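Pectinesterase A (Erwinia chrysanthemi, PDB 2NTP) hydrolyses the methyl esters of polygalacturonate chains in pectin, releasing methanol, as a first step in the maceration and soft-rotting of plant tissue. Local coordinates at residues Ala113-Ser118 / Lys126-Val131; Leu190-Arg195 / Gly205-Pro210; Gly84-Ser89 / Thr155-Gly160. One frame throughout, in Å; residues are numbered along the deposited sequence.

All three contacts border the cleft of a right-handed parallel beta-helix in which a galacturonate oligosaccharide lies. Contacts 1 and 3 touch although their centres are about 17 Å apart: the backbone N of Val-131 is 3.0 Å from Ser-88 OG, a probable hydrogen bond, and Val-131 also packs on Thr-85 and Ser-89. Contact 2 stands apart, its nearest atoms about 5 Å from contact 1 and about 6 Å from contact 3; it holds the chain B galacturonate, whereas chain C lies near Gln-129 of contact 1 and chains D and E at contact 3. Gln-129, Thr-85 (contact 3) and Arg-195 and Tyr-206 (contact 2) bind substrate, and the transition-state stabiliser Gln-153 is tied to Thr-128.

Contact 1: residues Ala113-Ser118 / Lys126-Val131; sequences ANQAKS and KDTQAV. With ADA (alpha-D-galactopyranuronic acid), chain C.
At the rim of the substrate cleft of the pectinesterase beta-helix, the loop 126-131 reaches helix 111-116 through Thr-128, whose side chain meets those of Asn-114 and Gln-115. The methyl does the touching: Thr-128 CG2 lies 3.6 Å from Asn-114 ND2 and 3.8 Å from Gln-115 OE1, packed against two amide ends that are themselves joined. Asn-114 ND2 donates to Gln-115 OE1 over 3.2 Å, with an N-H...O angle of 144°, so the bond is somewhat bent, and the donor lies in the carbonyl plane; the oxygen in turn sits close to the Asn-114 amide plane. With CG anti to the backbone N (chi1 -173°), Asn-114 extends toward the loop, and ND2 also donates to Ile-125 O, which fixes the rotation of the amide. Gln-115, bent at chi2, bonds Asp-197 through NE2. The side chains of Gln-115 and Thr-128 cross at about a right angle. A water bridges their polar ends, donating to Thr-128 OG1 at 3.0 Å and, weakly, to Gln-115 OE1 at 3.3 Å. Thr-128 OG1 also bonds to OE1 of Gln-153, the transition-state stabiliser, whose NE2 binds a galacturonate. The next residue, Gln-129, turns toward the ligand: its NE2 is 3.5 Å from O5 of the chain C galacturonate and hydrogen-bonds O2 of another sugar unit. The threonine is thus two-sided, its methyl packed on the helix amides and its hydroxyl shared by water and Gln-153. An amide oxygen can only accept, so the Thr-128 hydroxyl donates to OE1; this would help keep NE2 turned to the sugar. Thr-128 probably helps, as a second-shell residue, to orient the stabiliser, while packing of its methyl on the amide pair and one water, weakly bonded to Gln-115, join it to the helix.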
loop_
_atom_site.group_PDB
_atom_site.type_symbol
_atom_site.label_atom_id
_atom_site.label_comp_id
_atom_site.label_asym_id
_atom_site.label_seq_id
_atom_site.Cartn_x
_atom_site.Cartn_y
_atom_site.Cartn_z
ATOM N N ALA A 113 -12.327 -13.748 9.062
ATOM C CA ALA A 113 -12.447 -15.094 9.633
ATOM C C ALA A 113 -11.565 -15.225 10.869
ATOM O O ALA A 113 -11.964 -15.844 11.857
ATOM C CB ALA A 113 -12.108 -16.163 8.604
ATOM N N ASN A 114 -10.376 -14.627 10.814
ATOM C CA ASN A 114 -9.481 -14.591 11.967
ATOM C C ASN A 114 -10.126 -13.918 13.178
ATOM O O ASN A 114 -10.078 -14.450 14.283
ATOM C CB ASN A 114 -8.173 -13.878 11.639
ATOM C CG ASN A 114 -7.163 -13.981 12.768
ATOM O OD1 ASN A 114 -6.538 -15.022 12.955
ATOM N ND2 ASN A 114 -7.003 -12.902 13.529
ATOM N N GLN A 115 -10.720 -12.746 12.960
ATOM C CA GLN A 115 -11.356 -11.988 14.039
ATOM C C GLN A 115 -12.568 -12.699 14.625
ATOM O O GLN A 115 -12.870 -12.528 15.806
ATOM C CB GLN A 115 -11.749 -10.585 13.562
ATOM C CG GLN A 115 -10.564 -9.763 13.093
ATOM C CD GLN A 115 -9.548 -9.525 14.189
ATOM O OE1 GLN A 115 -8.582 -10.276 14.329
ATOM N NE2 GLN A 115 -9.767 -8.485 14.985
ATOM N N ALA A 116 -13.252 -13.491 13.796
ATOM C CA ALA A 116 -14.441 -14.234 14.220
ATOM C C ALA A 116 -14.099 -15.452 15.080
ATOM O O ALA A 116 -14.977 -16.030 15.735
ATOM C CB ALA A 116 -15.269 -14.652 13.011
ATOM N N LYS A 117 -12.830 -15.848 15.074
ATOM C CA LYS A 117 -12.388 -16.984 15.888
ATOM C C LYS A 117 -12.562 -16.678 17.372
ATOM O O LYS A 117 -12.465 -15.526 17.798
ATOM C CB LYS A 117 -10.933 -17.350 15.590
ATOM C CG LYS A 117 -10.719 -17.961 14.206
ATOM C CD LYS A 117 -9.267 -18.372 13.987
ATOM C CE LYS A 117 -9.137 -19.186 12.711
ATOM N NZ LYS A 117 -7.720 -19.541 12.398
ATOM N N SER A 118 -12.830 -17.720 18.153
ATOM C CA SER A 118 -12.937 -17.585 19.599
ATOM C C SER A 118 -11.597 -17.131 20.174
ATOM O O SER A 118 -10.540 -17.511 19.661
ATOM C CB SER A 118 -13.355 -18.923 20.213
ATOM O OG SER A 118 -14.604 -19.347 19.687
ATOM N N LYS A 126 -2.854 -12.484 16.434
ATOM C CA LYS A 126 -2.916 -11.115 16.954
ATOM C C LYS A 126 -2.236 -10.110 16.020
ATOM O O LYS A 126 -2.698 -8.978 15.876
ATOM C CB LYS A 126 -2.302 -11.034 18.356
ATOM C CG LYS A 126 -3.212 -11.565 19.452
ATOM C CD LYS A 126 -2.495 -11.638 20.782
ATOM C CE LYS A 126 -3.404 -12.216 21.853
ATOM N NZ LYS A 126 -2.664 -12.505 23.112
ATOM N N ASP A 127 -1.132 -10.530 15.403
ATOM C CA ASP A 127 -0.396 -9.689 14.460
ATOM C C ASP A 127 -1.019 -9.833 13.077
ATOM O O ASP A 127 -0.552 -10.612 12.238
ATOM C CB ASP A 127 1.093 -10.058 14.443
ATOM C CG ASP A 127 1.781 -9.796 15.780
ATOM O OD1 ASP A 127 1.137 -9.238 16.696
ATOM O OD2 ASP A 127 2.973 -10.144 15.909
ATOM N N THR A 128 -2.077 -9.054 12.860
ATOM C CA THR A 128 -2.986 -9.235 11.734
ATOM C C THR A 128 -2.615 -8.449 10.476
ATOM O O THR A 128 -3.332 -8.507 9.476
ATOM C CB THR A 128 -4.434 -8.890 12.139
ATOM O OG1 THR A 128 -4.443 -7.657 12.871
ATOM C CG2 THR A 128 -5.011 -9.998 13.016
ATOM N N GLN A 129 -1.496 -7.735 10.510
ATOM C CA GLN A 129 -1.038 -7.081 9.286
ATOM C C GLN A 129 -0.741 -8.140 8.229
ATOM O O GLN A 129 -0.223 -9.211 8.534
ATOM C CB GLN A 129 0.148 -6.131 9.514
ATOM C CG GLN A 129 1.174 -6.526 10.546
ATOM C CD GLN A 129 0.711 -6.363 11.986
ATOM O OE1 GLN A 129 0.406 -7.337 12.624
ATOM N NE2 GLN A 129 0.679 -5.132 12.498
ATOM N N ALA A 130 -1.117 -7.849 6.989
ATOM C CA ALA A 130 -0.940 -8.797 5.899
ATOM C C ALA A 130 -0.793 -8.017 4.595
ATOM O O ALA A 130 -1.775 -7.659 3.936
ATOM C CB ALA A 130 -2.109 -9.785 5.844
ATOM N N VAL A 131 0.461 -7.754 4.249
ATOM C CA VAL A 131 0.814 -6.869 3.142
ATOM C C VAL A 131 0.615 -7.538 1.778
ATOM O O VAL A 131 1.025 -8.677 1.580
ATOM C CB VAL A 131 2.277 -6.390 3.294
ATOM C CG1 VAL A 131 2.674 -5.470 2.141
ATOM C CG2 VAL A 131 2.484 -5.683 4.633
HETATM C C1 ADA C . -0.886 -2.180 14.962
HETATM C C2 ADA C . 0.397 -1.750 15.665
HETATM C C3 ADA C . 0.857 -0.393 15.126
HETATM C C4 ADA C . 0.963 -0.441 13.599
HETATM C C5 ADA C . -0.389 -0.858 13.016
HETATM C C6 ADA C . -0.398 -0.943 11.510
HETATM O O2 ADA C . 0.159 -1.684 17.076
HETATM O O3 ADA C . 2.114 -0.034 15.717
HETATM O O4 ADA C . 1.939 -1.421 13.223
HETATM O O5 ADA C . -0.723 -2.151 13.541
HETATM O O6B ADA C . 0.111 -0.034 10.809
HETATM O O6A ADA C . -0.946 -1.949 11.015
HETATM O O HOH W 1 -6.453 -7.864 15.123
#

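Contact 2: residues Leu190-Arg195 / Gly205-Pro210; sequences LVSRYR and GYLTAP. With ADA (alpha-D-galactopyranuronic acid), chain B.
Leu-207 points its forked end at strand 189-192 across the interior of the parallel beta-helix, one methyl toward Leu-190 and the other toward Ser-192. The two segments belong to different sheets of the beta-helix, and the contact joins them through the core. CD2 of Leu-207 packs on CD1 of Leu-190 at 4.3 Å, a plain apolar meeting, whereas CD1 comes within 3.4 Å of Ser-192 OG. Both strand side chains lean toward the leucine, which lies at a corner of strand 205-210; its backbone takes helical angles there, between residues that run as strand. A chi1 of -87°, with CG roughly anti to the carbonyl carbon, carries the fork toward the strand. Phe-267 touches Leu-207 from a further coil, while Ile-170 and Ile-222 press on Leu-190, so the apolar layer continues along the helix axis.

Beyond this core the same two segments open onto the substrate cleft. Arg-195, bent at chi2 and chi3, and Tyr-206, whose CB points away from the other segment, both end on the galacturonate of chain B. The arginine also forms a salt bridge with Asp-197 through NE and binds Ser-204 O through NH1, which steadies the guanidinium. Both flat groups present their edges to the sugar: the carboxylate oxygen O6A lies in the guanidinium plane, and O3 in the plane of the tyrosine ring. Arg-195 NH2 donates to O6A at 3.2 Å with an N-H angle of 155°, and Tyr-206 OH is 2.8 Å from O3, to which it is hydrogen-bonded.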
loop_
_atom_site.group_PDB
_atom_site.type_symbol
_atom_site.label_atom_id
_atom_site.label_comp_id
_atom_site.label_asym_id
_atom_site.label_seq_id
_atom_site.Cartn_x
_atom_site.Cartn_y
_atom_site.Cartn_z
ATOM N N LEU A 190 -9.724 4.180 -3.752
ATOM C CA LEU A 190 -9.255 3.720 -2.450
ATOM C C LEU A 190 -10.469 3.244 -1.672
ATOM O O LEU A 190 -11.348 4.042 -1.326
ATOM C CB LEU A 190 -8.508 4.839 -1.711
ATOM C CG LEU A 190 -7.342 5.506 -2.466
ATOM C CD1 LEU A 190 -6.648 6.534 -1.583
ATOM C CD2 LEU A 190 -6.319 4.492 -2.999
ATOM N N VAL A 191 -10.515 1.937 -1.422
ATOM C CA VAL A 191 -11.733 1.264 -0.972
ATOM C C VAL A 191 -11.646 0.858 0.499
ATOM O O VAL A 191 -10.893 -0.049 0.857
ATOM C CB VAL A 191 -12.051 0.029 -1.867
ATOM C CG1 VAL A 191 -13.374 -0.613 -1.466
ATOM C CG2 VAL A 191 -12.066 0.422 -3.355
ATOM N N SER A 192 -12.420 1.546 1.341
ATOM C CA SER A 192 -12.489 1.251 2.775
ATOM C C SER A 192 -13.436 0.084 3.021
ATOM O O SER A 192 -14.607 0.124 2.616
ATOM C CB SER A 192 -12.978 2.472 3.553
ATOM O OG SER A 192 -12.025 3.510 3.546
ATOM N N ARG A 193 -12.934 -0.934 3.708
ATOM C CA ARG A 193 -13.656 -2.196 3.835
ATOM C C ARG A 193 -14.465 -2.319 5.120
ATOM O O ARG A 193 -14.141 -1.719 6.157
ATOM C CB ARG A 193 -12.693 -3.379 3.669
ATOM C CG ARG A 193 -11.920 -3.337 2.345
ATOM C CD ARG A 193 -11.103 -4.602 2.123
ATOM N NE ARG A 193 -11.924 -5.719 1.644
ATOM C CZ ARG A 193 -11.431 -6.883 1.226
ATOM N NH1 ARG A 193 -10.119 -7.093 1.231
ATOM N NH2 ARG A 193 -12.254 -7.837 0.800
ATOM N N TYR A 194 -15.527 -3.112 5.034
ATOM C CA TYR A 194 -16.406 -3.374 6.163
ATOM C C TYR A 194 -15.696 -4.168 7.264
ATOM O O TYR A 194 -14.972 -5.128 6.987
ATOM C CB TYR A 194 -17.644 -4.125 5.675
ATOM C CG TYR A 194 -18.564 -4.556 6.793
ATOM C CD1 TYR A 194 -19.334 -3.617 7.488
ATOM C CD2 TYR A 194 -18.659 -5.893 7.161
ATOM C CE1 TYR A 194 -20.178 -4.006 8.521
ATOM C CE2 TYR A 194 -19.502 -6.289 8.194
ATOM C CZ TYR A 194 -20.254 -5.340 8.868
ATOM O OH TYR A 194 -21.093 -5.724 9.896
ATOM N N ARG A 195 -15.909 -3.751 8.512
ATOM C CA ARG A 195 -15.352 -4.435 9.681
ATOM C C ARG A 195 -16.467 -5.037 10.525
ATOM O O ARG A 195 -17.128 -4.322 11.278
ATOM C CB ARG A 195 -14.566 -3.456 10.564
ATOM C CG ARG A 195 -13.264 -2.915 9.971
ATOM C CD ARG A 195 -12.098 -3.895 10.111
ATOM N NE ARG A 195 -11.797 -4.321 11.481
ATOM C CZ ARG A 195 -10.979 -3.684 12.321
ATOM N NH1 ARG A 195 -10.397 -2.544 11.973
ATOM N NH2 ARG A 195 -10.759 -4.177 13.540
ATOM N N GLY A 205 -11.193 1.969 10.404
ATOM C CA GLY A 205 -9.838 1.999 9.850
ATOM C C GLY A 205 -9.305 3.362 9.482
ATOM O O GLY A 205 -9.898 4.387 9.828
ATOM N N TYR A 206 -8.166 3.353 8.791
ATOM C CA TYR A 206 -7.449 4.569 8.390
ATOM C C TYR A 206 -6.848 4.299 7.020
ATOM O O TYR A 206 -6.178 3.281 6.814
ATOM C CB TYR A 206 -6.332 4.917 9.394
ATOM C CG TYR A 206 -6.749 4.728 10.838
ATOM C CD1 TYR A 206 -6.597 3.491 11.464
ATOM C CD2 TYR A 206 -7.332 5.770 11.564
ATOM C CE1 TYR A 206 -7.002 3.293 12.778
ATOM C CE2 TYR A 206 -7.743 5.580 12.893
ATOM C CZ TYR A 206 -7.564 4.333 13.485
ATOM O OH TYR A 206 -7.961 4.102 14.783
ATOM N N LEU A 207 -7.089 5.201 6.080
ATOM C CA LEU A 207 -6.587 5.016 4.716
ATOM C C LEU A 207 -5.068 5.004 4.693
ATOM O O LEU A 207 -4.453 4.182 4.016
ATOM C CB LEU A 207 -7.085 6.125 3.787
ATOM C CG LEU A 207 -8.443 5.937 3.110
ATOM C CD1 LEU A 207 -9.579 5.864 4.109
ATOM C CD2 LEU A 207 -8.673 7.066 2.119
ATOM N N THR A 208 -4.464 5.931 5.430
ATOM C CA THR A 208 -3.017 6.088 5.380
ATOM C C THR A 208 -2.381 6.128 6.757
ATOM O O THR A 208 -3.004 6.543 7.731
ATOM C CB THR A 208 -2.591 7.352 4.595
ATOM O OG1 THR A 208 -2.972 8.534 5.315
ATOM C CG2 THR A 208 -3.230 7.371 3.202
ATOM N N ALA A 209 -1.129 5.689 6.815
ATOM C CA ALA A 209 -0.311 5.833 8.015
ATOM C C ALA A 209 1.109 6.158 7.564
ATOM O O ALA A 209 1.977 5.280 7.536
ATOM C CB ALA A 209 -0.352 4.566 8.867
ATOM N N PRO A 210 1.341 7.426 7.174
ATOM C CA PRO A 210 2.659 7.819 6.674
ATOM C C PRO A 210 3.687 7.923 7.796
ATOM O O PRO A 210 3.354 8.346 8.912
ATOM C CB PRO A 210 2.395 9.194 6.058
ATOM C CG PRO A 210 1.276 9.750 6.879
ATOM C CD PRO A 210 0.398 8.563 7.189
HETATM C C1 ADA B . -7.884 -0.137 19.568
HETATM C C2 ADA B . -7.205 0.935 18.706
HETATM C C3 ADA B . -7.864 1.016 17.328
HETATM C C4 ADA B . -7.874 -0.359 16.659
HETATM C C5 ADA B . -8.509 -1.415 17.577
HETATM C C6 ADA B . -8.386 -2.787 16.967
HETATM O O1 ADA B . -9.217 0.264 19.928
HETATM O O2 ADA B . -7.251 2.212 19.357
HETATM O O3 ADA B . -7.182 1.962 16.495
HETATM O O4 ADA B . -6.539 -0.734 16.281
HETATM O O5 ADA B . -7.905 -1.406 18.886
HETATM O O6B ADA B . -7.397 -3.497 17.264
HETATM O O6A ADA B . -9.278 -3.172 16.175
#

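Contact 3: residues Gly84-Ser89 / Thr155-Gly160; sequences GTAGSS and TLYVSG. With ADA (alpha-D-galactopyranuronic acid), chain D; ADA (alpha-D-galactopyranuronic acid), chain E.
Tyr-157, on strand 156-158 of the beta-helix, sets one edge of its ring against the short, weakly bonded helix 84-87, where Ala-86 and Thr-85 receive it. Ala-86 CA lies near the ring plane, 4.2 Å from CE2, and its CB is 4.3 Å from the same atom. Thr-85 approaches more loosely and obliquely, CG2 to CD2 at 4.5 Å. The ring hangs with CG anti to the backbone N (chi1 -167°) and its plane nearly containing CA (chi2 -10°), a rotation probably kept by stacking with Phe-178 and Tyr-134. Its OH ends 3.8 Å from O3 of the chain D galacturonate.

The helix start grips that sugar by its carboxylate. Ala-86 N donates to O6B at 2.8 Å in an almost straight bond (174°), while Thr-85 N makes a weak, longer bond of 3.4 Å to O6A. Farther along, Ser-88 N and OG both donate to Thr-85 O, OG arriving on a lone pair in the carbonyl plane. The Thr-85 hydroxyl lies next to the chain E galacturonate.

The tyrosine edge thus packs beside the turn whose backbone N-H groups face an acid group. This suits an unesterified galacturonate at this position, and the two N-H groups, at the start of a short, weakly bonded turn, may favour its negative charge.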
loop_
_atom_site.group_PDB
_atom_site.type_symbol
_atom_site.label_atom_id
_atom_site.label_comp_id
_atom_site.label_asym_id
_atom_site.label_seq_id
_atom_site.Cartn_x
_atom_site.Cartn_y
_atom_site.Cartn_z
ATOM N N GLY A 84 6.349 -11.484 10.364
ATOM C CA GLY A 84 6.387 -10.045 10.597
ATOM C C GLY A 84 5.727 -9.291 9.458
ATOM O O GLY A 84 5.389 -9.885 8.435
ATOM N N THR A 85 5.566 -7.981 9.626
ATOM C CA THR A 85 4.832 -7.157 8.654
ATOM C C THR A 85 5.514 -7.100 7.281
ATOM O O THR A 85 4.900 -7.466 6.267
ATOM C CB THR A 85 4.550 -5.748 9.206
ATOM O OG1 THR A 85 3.761 -5.863 10.397
ATOM C CG2 THR A 85 3.781 -4.900 8.191
ATOM N N ALA A 86 6.774 -6.666 7.249
ATOM C CA ALA A 86 7.550 -6.705 6.010
ATOM C C ALA A 86 7.526 -8.113 5.392
ATOM O O ALA A 86 7.224 -8.277 4.202
ATOM C CB ALA A 86 8.986 -6.228 6.252
ATOM N N GLY A 87 7.792 -9.121 6.223
ATOM C CA GLY A 87 7.858 -10.515 5.783
ATOM C C GLY A 87 6.571 -11.122 5.257
ATOM O O GLY A 87 6.603 -12.166 4.606
ATOM N N SER A 88 5.440 -10.472 5.527
ATOM C CA SER A 88 4.127 -10.996 5.136
ATOM C C SER A 88 3.755 -10.707 3.682
ATOM O O SER A 88 2.753 -11.227 3.180
ATOM C CB SER A 88 3.036 -10.414 6.043
ATOM O OG SER A 88 2.739 -9.069 5.687
ATOM N N SER A 89 4.550 -9.869 3.017
ATOM C CA SER A 89 4.162 -9.327 1.718
ATOM C C SER A 89 4.056 -10.388 0.629
ATOM O O SER A 89 4.924 -11.250 0.510
ATOM C CB SER A 89 5.125 -8.228 1.275
ATOM O OG SER A 89 4.556 -7.525 0.181
ATOM N N THR A 155 -2.351 -3.199 3.634
ATOM C CA THR A 155 -2.334 -3.674 2.240
ATOM C C THR A 155 -1.096 -3.243 1.434
ATOM O O THR A 155 -0.451 -4.077 0.801
ATOM C CB THR A 155 -3.609 -3.228 1.504
ATOM O OG1 THR A 155 -4.750 -3.683 2.247
ATOM C CG2 THR A 155 -3.652 -3.801 0.072
ATOM N N LEU A 156 -0.789 -1.947 1.467
ATOM C CA LEU A 156 0.308 -1.372 0.682
ATOM C C LEU A 156 1.356 -0.707 1.570
ATOM O O LEU A 156 1.063 0.273 2.262
ATOM C CB LEU A 156 -0.227 -0.365 -0.337
ATOM C CG LEU A 156 0.841 0.382 -1.150
ATOM C CD1 LEU A 156 1.747 -0.586 -1.933
ATOM C CD2 LEU A 156 0.182 1.397 -2.091
ATOM N N TYR A 157 2.573 -1.242 1.510
ATOM C CA TYR A 157 3.703 -0.781 2.314
ATOM C C TYR A 157 4.661 -0.090 1.349
ATOM O O TYR A 157 5.329 -0.751 0.561
ATOM C CB TYR A 157 4.385 -1.996 2.966
ATOM C CG TYR A 157 5.394 -1.724 4.081
ATOM C CD1 TYR A 157 5.853 -0.435 4.367
ATOM C CD2 TYR A 157 5.899 -2.782 4.843
ATOM C CE1 TYR A 157 6.789 -0.208 5.391
ATOM C CE2 TYR A 157 6.832 -2.567 5.858
ATOM C CZ TYR A 157 7.266 -1.285 6.130
ATOM O OH TYR A 157 8.188 -1.084 7.137
ATOM N N VAL A 158 4.696 1.239 1.383
ATOM C CA VAL A 158 5.576 2.007 0.504
ATOM C C VAL A 158 6.720 2.650 1.293
ATOM O O VAL A 158 6.510 3.601 2.042
ATOM C CB VAL A 158 4.796 3.067 -0.334
ATOM C CG1 VAL A 158 4.112 2.407 -1.534
ATOM C CG2 VAL A 158 3.770 3.808 0.523
ATOM N N SER A 159 7.924 2.103 1.123
ATOM C CA SER A 159 9.118 2.616 1.795
ATOM C C SER A 159 10.144 3.118 0.772
ATOM O O SER A 159 9.954 2.956 -0.426
ATOM C CB SER A 159 9.724 1.518 2.676
ATOM O OG SER A 159 10.756 2.020 3.510
ATOM N N GLY A 160 11.209 3.747 1.255
ATOM C CA GLY A 160 12.323 4.173 0.406
ATOM C C GLY A 160 12.028 5.290 -0.576
ATOM O O GLY A 160 11.730 6.414 -0.181
HETATM C C1 ADA D . 7.698 -2.535 13.101
HETATM C C2 ADA D . 8.767 -1.589 12.551
HETATM C C3 ADA D . 8.781 -1.611 11.021
HETATM C C4 ADA D . 8.882 -3.045 10.491
HETATM C C5 ADA D . 7.774 -3.898 11.111
HETATM C C6 ADA D . 7.854 -5.333 10.664
HETATM O O2 ADA D . 8.484 -0.269 13.021
HETATM O O3 ADA D . 9.849 -0.793 10.515
HETATM O O4 ADA D . 10.145 -3.629 10.840
HETATM O O5 ADA D . 7.864 -3.843 12.543
HETATM O O6B ADA D . 8.049 -5.585 9.455
HETATM O O6A ADA D . 7.716 -6.224 11.526
HETATM C C1 ADA E . 3.057 -1.032 12.400
HETATM C C2 ADA E . 3.628 -2.271 11.698
HETATM C C3 ADA E . 4.216 -3.223 12.734
HETATM C C4 ADA E . 5.253 -2.500 13.594
HETATM C C5 ADA E . 4.616 -1.272 14.247
HETATM C C6 ADA E . 5.631 -0.516 15.053
HETATM O O2 ADA E . 2.605 -2.952 10.960
HETATM O O3 ADA E . 4.782 -4.375 12.098
HETATM O O4 ADA E . 6.367 -2.075 12.797
HETATM O O5 ADA E . 4.038 -0.410 13.248
HETATM O O6B ADA E . 5.849 0.686 14.773
HETATM O O6A ADA E . 6.218 -1.127 15.978
#